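Local atomic coordinates of AGR_L_2016p (Agrobacterium tumefaciens, PDB entry 2GVH), a protein that probably hydrolyses acyl-CoA thioesters to coenzyme A and the free carboxylic acid, using a chain built of two tandem hot-dog domains. Residues V202-S207 and F260-V265; V192-Y197 and S234-Q239; R30-V35 and D158-V163. All blocks are in the same frame, centred on the assembly; numbering follows the deposited sequence.

Contact 1. Residues V202-S207 and F260-V265; sequences VVLASS and FTMVAV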
# COMPACT_ATOMS: atom_id res chain seq x y z
N VAL B 202 0.22 -2.65 -23.62
CA VAL B 202 -0.67 -3.79 -23.81
C VAL B 202 -1.72 -3.88 -22.71
O VAL B 202 -1.54 -3.34 -21.62
CB VAL B 202 0.10 -5.11 -23.87
CG1 VAL B 202 1.14 -5.07 -24.97
CG2 VAL B 202 0.76 -5.38 -22.56
N VAL B 203 -2.82 -4.59 -22.99
CA VAL B 203 -3.88 -4.79 -21.99
C VAL B 203 -4.29 -6.23 -21.95
O VAL B 203 -4.28 -6.91 -22.97
CB VAL B 203 -5.11 -3.91 -22.25
CG1 VAL B 203 -4.74 -2.44 -22.10
CG2 VAL B 203 -5.68 -4.19 -23.65
N LEU B 204 -4.59 -6.70 -20.75
CA LEU B 204 -5.09 -8.03 -20.50
C LEU B 204 -6.50 -8.20 -21.11
O LEU B 204 -7.40 -7.41 -20.79
CB LEU B 204 -5.19 -8.22 -18.98
CG LEU B 204 -5.83 -9.52 -18.52
CD1 LEU B 204 -4.87 -10.69 -18.85
CD2 LEU B 204 -6.12 -9.46 -17.07
N ALA B 205 -6.66 -9.23 -21.95
CA ALA B 205 -7.96 -9.56 -22.55
C ALA B 205 -8.58 -10.83 -21.93
O ALA B 205 -9.81 -10.91 -21.77
CB ALA B 205 -7.84 -9.70 -24.07
N SER B 206 -7.74 -11.81 -21.58
CA SER B 206 -8.24 -12.98 -20.88
C SER B 206 -7.16 -13.74 -20.18
O SER B 206 -5.99 -13.64 -20.54
CB SER B 206 -8.97 -13.91 -21.84
OG SER B 206 -8.09 -14.30 -22.86
N SER B 207 -7.55 -14.55 -19.20
CA SER B 207 -6.59 -15.46 -18.55
C SER B 207 -7.21 -16.84 -18.46
O SER B 207 -8.39 -16.96 -18.21
CB SER B 207 -6.30 -14.97 -17.13
OG SER B 207 -7.49 -14.97 -16.37
N PHE B 260 -1.98 -15.98 -20.22
CA PHE B 260 -2.72 -14.73 -20.38
C PHE B 260 -2.73 -14.26 -21.83
O PHE B 260 -1.76 -14.41 -22.58
CB PHE B 260 -2.11 -13.65 -19.48
CG PHE B 260 -1.96 -14.08 -18.04
CD1 PHE B 260 -0.79 -14.72 -17.61
CD2 PHE B 260 -2.97 -13.83 -17.12
CE1 PHE B 260 -0.65 -15.12 -16.29
CE2 PHE B 260 -2.85 -14.22 -15.77
CZ PHE B 260 -1.66 -14.89 -15.37
N THR B 261 -3.86 -13.68 -22.22
CA THR B 261 -3.90 -13.09 -23.55
C THR B 261 -3.80 -11.59 -23.40
O THR B 261 -4.55 -10.99 -22.63
CB THR B 261 -5.12 -13.57 -24.33
OG1 THR B 261 -4.99 -14.98 -24.51
CG2 THR B 261 -5.21 -12.91 -25.71
N MSE B 262 -2.85 -11.00 -24.11
CA MSE B 262 -2.60 -9.56 -24.05
C MSE B 262 -2.89 -8.91 -25.40
O MSE B 262 -2.63 -9.49 -26.42
CB MSE B 262 -1.14 -9.31 -23.67
CG MSE B 262 -0.73 -9.85 -22.28
SE MSE B 262 -1.49 -8.81 -20.71
CE MSE B 262 -1.02 -7.15 -21.00
N VAL B 263 -3.45 -7.72 -25.41
CA VAL B 263 -3.72 -7.07 -26.69
C VAL B 263 -2.92 -5.79 -26.79
O VAL B 263 -2.88 -5.01 -25.84
CB VAL B 263 -5.21 -6.81 -26.86
CG1 VAL B 263 -5.48 -5.94 -28.09
CG2 VAL B 263 -5.97 -8.14 -27.00
N ALA B 264 -2.26 -5.58 -27.93
CA ALA B 264 -1.53 -4.33 -28.18
C ALA B 264 -2.48 -3.19 -28.46
O ALA B 264 -3.47 -3.37 -29.15
CB ALA B 264 -0.58 -4.51 -29.33
N VAL B 265 -2.15 -2.00 -27.95
CA VAL B 265 -3.05 -0.85 -28.02
C VAL B 265 -2.31 0.43 -28.48
O VAL B 265 -1.09 0.56 -28.28
CB VAL B 265 -3.76 -0.66 -26.65
CG1 VAL B 265 -4.31 0.75 -26.47
CG2 VAL B 265 -4.88 -1.66 -26.51
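A classic beta bulge, in which A205 and S206 both face T261, interrupts the antiparallel ladder between residues 202-207 and 260-265. The carbonyl oxygen of T261 takes A205 N at 2.8 Å in a nearly straight bond, and S206 N reaches the same oxygen only weakly, at 3.5 Å. T261 also gives its own N-H to the same strand, at S206 O (2.7 Å). A205 has the helix-like psi (-36°) expected at the first position of a classic bulge, and the register shifts by one here. Beyond the bulge V203 and V263 form a hydrogen-bonded pair, with V263 N to V203 O at 2.7 Å.

V202, L204 and S207 share the inner face with F260, M262 and A264. The selenomethionine chain of M262 is bent at chi2 (-72°), bringing SE over the backbone of L204, 3.7 Å from its CA. S207 CB meets the F260 ring obliquely, 3.5 Å from CD2, and L204 CD1 approaches the same ring atom. A205 CB, directed toward the other strand, touches V263 CG2 (3.8 Å); on the face opposite M262, S206 OG lies against T261 CB.

F191 and M186 of helix 179-198 cover the inner face. S206 and S207 pair antiparallel with a strand of the second subunit. A helix packed on one face of an antiparallel sheet that runs on into a second subunit fits the hot-dog fold.

Contact 2. Residues V192-Y197 and S234-Q239; sequences VAASRY and SSMSIQ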
# COMPACT_ATOMS: atom_id res chain seq x y z
N VAL B 192 4.72 -7.27 -18.77
CA VAL B 192 6.10 -6.96 -19.08
C VAL B 192 6.54 -7.66 -20.37
O VAL B 192 6.85 -7.00 -21.35
CB VAL B 192 7.04 -7.31 -17.89
CG1 VAL B 192 8.54 -7.39 -18.31
CG2 VAL B 192 6.82 -6.34 -16.74
N ALA B 193 6.54 -8.99 -20.39
CA ALA B 193 6.89 -9.77 -21.59
C ALA B 193 6.14 -9.40 -22.87
O ALA B 193 6.78 -9.19 -23.91
CB ALA B 193 6.73 -11.27 -21.34
N ALA B 194 4.81 -9.35 -22.83
CA ALA B 194 4.02 -8.83 -23.98
C ALA B 194 4.50 -7.49 -24.49
O ALA B 194 4.77 -7.32 -25.67
CB ALA B 194 2.50 -8.69 -23.62
N SER B 195 4.61 -6.54 -23.57
CA SER B 195 4.87 -5.14 -23.95
C SER B 195 6.24 -4.99 -24.51
O SER B 195 6.45 -4.32 -25.51
CB SER B 195 4.69 -4.22 -22.75
OG SER B 195 5.10 -2.93 -23.10
N ARG B 196 7.19 -5.64 -23.87
CA ARG B 196 8.56 -5.73 -24.41
C ARG B 196 8.56 -6.29 -25.82
O ARG B 196 9.23 -5.76 -26.67
CB ARG B 196 9.49 -6.55 -23.50
CG ARG B 196 9.98 -5.73 -22.30
CD ARG B 196 10.88 -6.53 -21.41
NE ARG B 196 11.51 -5.75 -20.35
CZ ARG B 196 12.28 -6.28 -19.40
NH1 ARG B 196 12.51 -7.59 -19.38
NH2 ARG B 196 12.83 -5.52 -18.47
N TYR B 197 7.76 -7.32 -26.06
CA TYR B 197 7.72 -7.96 -27.39
C TYR B 197 7.21 -7.02 -28.46
O TYR B 197 7.79 -6.90 -29.51
CB TYR B 197 6.83 -9.20 -27.35
CG TYR B 197 6.88 -10.00 -28.62
CD1 TYR B 197 7.87 -10.95 -28.81
CD2 TYR B 197 5.96 -9.78 -29.64
CE1 TYR B 197 7.94 -11.69 -29.99
CE2 TYR B 197 6.02 -10.51 -30.83
CZ TYR B 197 7.02 -11.47 -30.99
OH TYR B 197 7.11 -12.20 -32.14
N SER B 234 -3.22 -8.81 -33.56
CA SER B 234 -3.03 -7.80 -32.51
C SER B 234 -2.78 -8.33 -31.09
O SER B 234 -2.48 -7.55 -30.19
CB SER B 234 -4.18 -6.79 -32.53
OG SER B 234 -5.33 -7.35 -31.95
N SER B 235 -2.89 -9.63 -30.87
CA SER B 235 -2.74 -10.18 -29.53
C SER B 235 -1.58 -11.14 -29.41
O SER B 235 -1.10 -11.67 -30.41
CB SER B 235 -4.01 -10.91 -29.12
OG SER B 235 -4.26 -11.96 -30.01
N MSE B 236 -1.12 -11.37 -28.18
CA MSE B 236 -0.18 -12.45 -27.91
C MSE B 236 -0.74 -13.26 -26.78
O MSE B 236 -1.60 -12.77 -26.01
CB MSE B 236 1.19 -11.95 -27.46
CG MSE B 236 2.02 -11.20 -28.49
SE MSE B 236 2.90 -9.61 -27.68
CE MSE B 236 1.39 -8.57 -27.44
N SER B 237 -0.21 -14.46 -26.67
CA SER B 237 -0.45 -15.36 -25.58
C SER B 237 0.85 -15.63 -24.80
O SER B 237 1.87 -16.15 -25.34
CB SER B 237 -1.02 -16.67 -26.11
OG SER B 237 -1.05 -17.64 -25.08
N ILE B 238 0.80 -15.29 -23.53
CA ILE B 238 1.95 -15.29 -22.68
C ILE B 238 1.77 -16.39 -21.68
O ILE B 238 0.69 -16.51 -21.12
CB ILE B 238 2.11 -13.97 -21.90
CG1 ILE B 238 2.44 -12.80 -22.84
CG2 ILE B 238 3.27 -14.10 -20.89
CD1 ILE B 238 1.25 -12.21 -23.52
N GLN B 239 2.81 -17.21 -21.51
CA GLN B 239 2.84 -18.18 -20.45
C GLN B 239 3.60 -17.60 -19.30
O GLN B 239 4.61 -16.99 -19.49
CB GLN B 239 3.52 -19.47 -20.89
CG GLN B 239 3.88 -20.39 -19.74
CD GLN B 239 4.35 -21.74 -20.22
OE1 GLN B 239 3.55 -22.52 -20.76
NE2 GLN B 239 5.65 -22.02 -20.05
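Helix 192-197 and strand 235-239, which meet chiefly at A194 and M236, run in roughly opposed directions (139°), their axes coming within 9.0 Å. Small alanines on the helix allow longer side chains of the strand to reach its surface. I238 and M236, two residues apart on the strand, both point toward the helix and divide A194 between them.

I238 brings its CD1 to 3.7 Å from A194 CB, and its other branch, CG2, lies more loosely against A193 CB. M236, a selenomethionine, arrives from two residues back along the strand, on the same face: its terminal CE rests 4.0 Å from A194 CB, while SE sits 3.6 Å from the A194 carbonyl oxygen. The same selenium touches Y197 one helical turn further on, with CD2 of the ring at 3.6 Å. The Y197 side chain leans out toward the strand with CG anti to its backbone N (chi1 -173°). Selenium lies 4.7 Å from the ring centroid and 58° off the ring normal, an oblique Met-aromatic contact.

Y197 also packs on V231 of strand 220-231, and M262 fills in beside A194 and I238 from the next strand of the sheet. This is the hot-dog architecture seen locally, a long helix lying in the curve of an antiparallel sheet. No hydrogen bond crosses between helix and strand, so cohesion here rests on apolar packing, the bulky, polarisable chalcogen of M236 (selenium here, sulfur in ordinary methionine) probably adding dispersion between A194 O and the tyrosine ring.

Contact 3. Residues R30-V35 and D158-V163; sequences RLIDIV and DAVTMV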
# COMPACT_ATOMS: atom_id res chain seq x y z
N ARG B 30 16.48 -9.76 -10.49
CA ARG B 30 15.80 -8.66 -11.16
C ARG B 30 14.44 -8.41 -10.56
O ARG B 30 13.73 -9.35 -10.25
CB ARG B 30 15.71 -8.95 -12.66
CG ARG B 30 16.98 -9.66 -13.13
CD ARG B 30 16.87 -10.27 -14.53
NE ARG B 30 17.56 -9.39 -15.46
CZ ARG B 30 18.82 -9.56 -15.82
NH1 ARG B 30 19.51 -10.59 -15.36
NH2 ARG B 30 19.39 -8.70 -16.65
N LEU B 31 14.09 -7.14 -10.38
CA LEU B 31 12.80 -6.71 -9.84
C LEU B 31 12.26 -5.63 -10.77
O LEU B 31 12.96 -4.69 -11.09
CB LEU B 31 13.01 -6.08 -8.47
CG LEU B 31 11.83 -5.68 -7.58
CD1 LEU B 31 12.24 -5.84 -6.13
CD2 LEU B 31 11.31 -4.24 -7.84
N ILE B 32 11.01 -5.75 -11.19
CA ILE B 32 10.51 -4.93 -12.25
C ILE B 32 9.26 -4.21 -11.81
O ILE B 32 8.35 -4.83 -11.28
CB ILE B 32 10.26 -5.75 -13.54
CG1 ILE B 32 11.60 -6.09 -14.17
CG2 ILE B 32 9.55 -4.91 -14.52
CD1 ILE B 32 11.58 -7.05 -15.33
N ASP B 33 9.23 -2.90 -12.02
CA ASP B 33 8.04 -2.12 -11.75
C ASP B 33 7.60 -1.33 -12.98
O ASP B 33 8.40 -0.85 -13.74
CB ASP B 33 8.31 -1.16 -10.61
CG ASP B 33 7.01 -0.60 -10.01
OD1 ASP B 33 5.90 -1.12 -10.31
OD2 ASP B 33 7.10 0.39 -9.24
N ILE B 34 6.30 -1.21 -13.17
CA ILE B 34 5.77 -0.43 -14.29
C ILE B 34 5.32 0.94 -13.86
O ILE B 34 4.60 1.04 -12.90
CB ILE B 34 4.57 -1.10 -14.88
CG1 ILE B 34 4.94 -2.47 -15.37
CG2 ILE B 34 4.01 -0.27 -16.05
CD1 ILE B 34 3.88 -3.43 -15.06
N VAL B 35 5.74 1.98 -14.58
CA VAL B 35 5.14 3.32 -14.39
C VAL B 35 4.30 3.60 -15.63
O VAL B 35 4.84 3.72 -16.72
CB VAL B 35 6.24 4.41 -14.27
CG1 VAL B 35 5.63 5.79 -14.17
CG2 VAL B 35 7.11 4.16 -13.09
N ASP B 158 14.75 -15.41 -23.85
CA ASP B 158 13.80 -14.40 -24.31
C ASP B 158 12.77 -14.23 -23.17
O ASP B 158 11.89 -13.35 -23.19
CB ASP B 158 13.14 -14.83 -25.63
N ALA B 159 12.91 -15.10 -22.16
CA ALA B 159 12.01 -15.12 -21.00
C ALA B 159 12.41 -14.12 -19.94
O ALA B 159 13.57 -14.10 -19.49
CB ALA B 159 11.98 -16.52 -20.39
N VAL B 160 11.44 -13.28 -19.56
CA VAL B 160 11.51 -12.49 -18.34
C VAL B 160 11.52 -13.37 -17.08
O VAL B 160 10.63 -14.20 -16.92
CB VAL B 160 10.20 -11.62 -18.18
CG1 VAL B 160 10.39 -10.68 -17.10
CG2 VAL B 160 9.89 -10.85 -19.45
N THR B 161 12.49 -13.15 -16.18
CA THR B 161 12.53 -13.81 -14.86
C THR B 161 12.57 -12.71 -13.81
O THR B 161 13.56 -12.00 -13.72
CB THR B 161 13.85 -14.60 -14.70
OG1 THR B 161 13.91 -15.62 -15.70
CG2 THR B 161 14.02 -15.20 -13.25
N MSE B 162 11.52 -12.53 -13.01
CA MSE B 162 11.51 -11.42 -12.04
C MSE B 162 11.05 -11.85 -10.67
O MSE B 162 10.21 -12.74 -10.55
CB MSE B 162 10.68 -10.27 -12.58
CG MSE B 162 9.16 -10.50 -12.46
SE MSE B 162 8.10 -9.06 -13.45
CE MSE B 162 8.51 -9.73 -14.87
N VAL B 163 11.58 -11.21 -9.63
CA VAL B 163 11.19 -11.53 -8.24
C VAL B 163 10.54 -10.34 -7.54
O VAL B 163 10.58 -9.23 -8.01
CB VAL B 163 12.38 -12.04 -7.38
CG1 VAL B 163 13.16 -13.12 -8.08
CG2 VAL B 163 13.27 -10.92 -7.04
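The carbonyl oxygen of R30 is approached by two groups of strand 160-163, the N-H of V163 and the CA-H of M162. V163 N donates to R30 O at 2.9 Å, nearly straight at 171° and close to the direction in which the carbonyl points. M162 CA adds a longer CH...O approach of 3.5 Å to the same oxygen. V163 CG2 also comes up to it, and V163 O in turn lies 3.8 Å from L31 CG.

This one backbone bond does not start a ladder, because the two strands cross almost perpendicularly, at 89°, with their axes 4.8 Å apart. Each is an outermost strand of its own five-stranded antiparallel sheet within the chain, so the crossing marks where the two hot-dog domains of a single chain meet.

Two residues on from R30, I32 turns its side chain toward strand 160-163 and crosses that of selenomethionine M162 at about a right angle. I32 CB touches M162 SE at 4.0 Å, and CD1 continues past the M162 CE methyl to V160 CG1, 4.2 Å away. M162 also packs on Y185 and A189 of helix 179-198.

The aliphatic carbons of R30 come up to the T161 carbonyl oxygen, with CD 3.8 Å from T161 O. Its polar end is turned elsewhere: NE forms a salt bridge with E92, a carboxylate that R196 of the other domain's helix also engages through its second oxygen. V163, for its part, packs on I61 and R65 of helix 49-67.

Contact 3 comes first along the chain and joins the two hot-dog domains, whereas contacts 1 and 2 both lie within the second one. Those two alternate in sequence, with centres about 8 Å apart, and they touch directly: strands 252-264 and 235-246 are sheet neighbours, and helix 179-198 leads into strand 202-211. Contact 3 meets contact 2 where V192 and A193 pack on V160; its centre is about 13 Å from that of contact 2 and about 17 Å from that of contact 1. All three reach the second domain's sheet, contact 3 through its outer strand 160-165 and contact 1 through the opposite one, 202-211. One sheet thus links the domain junction, the helix and the subunit interface.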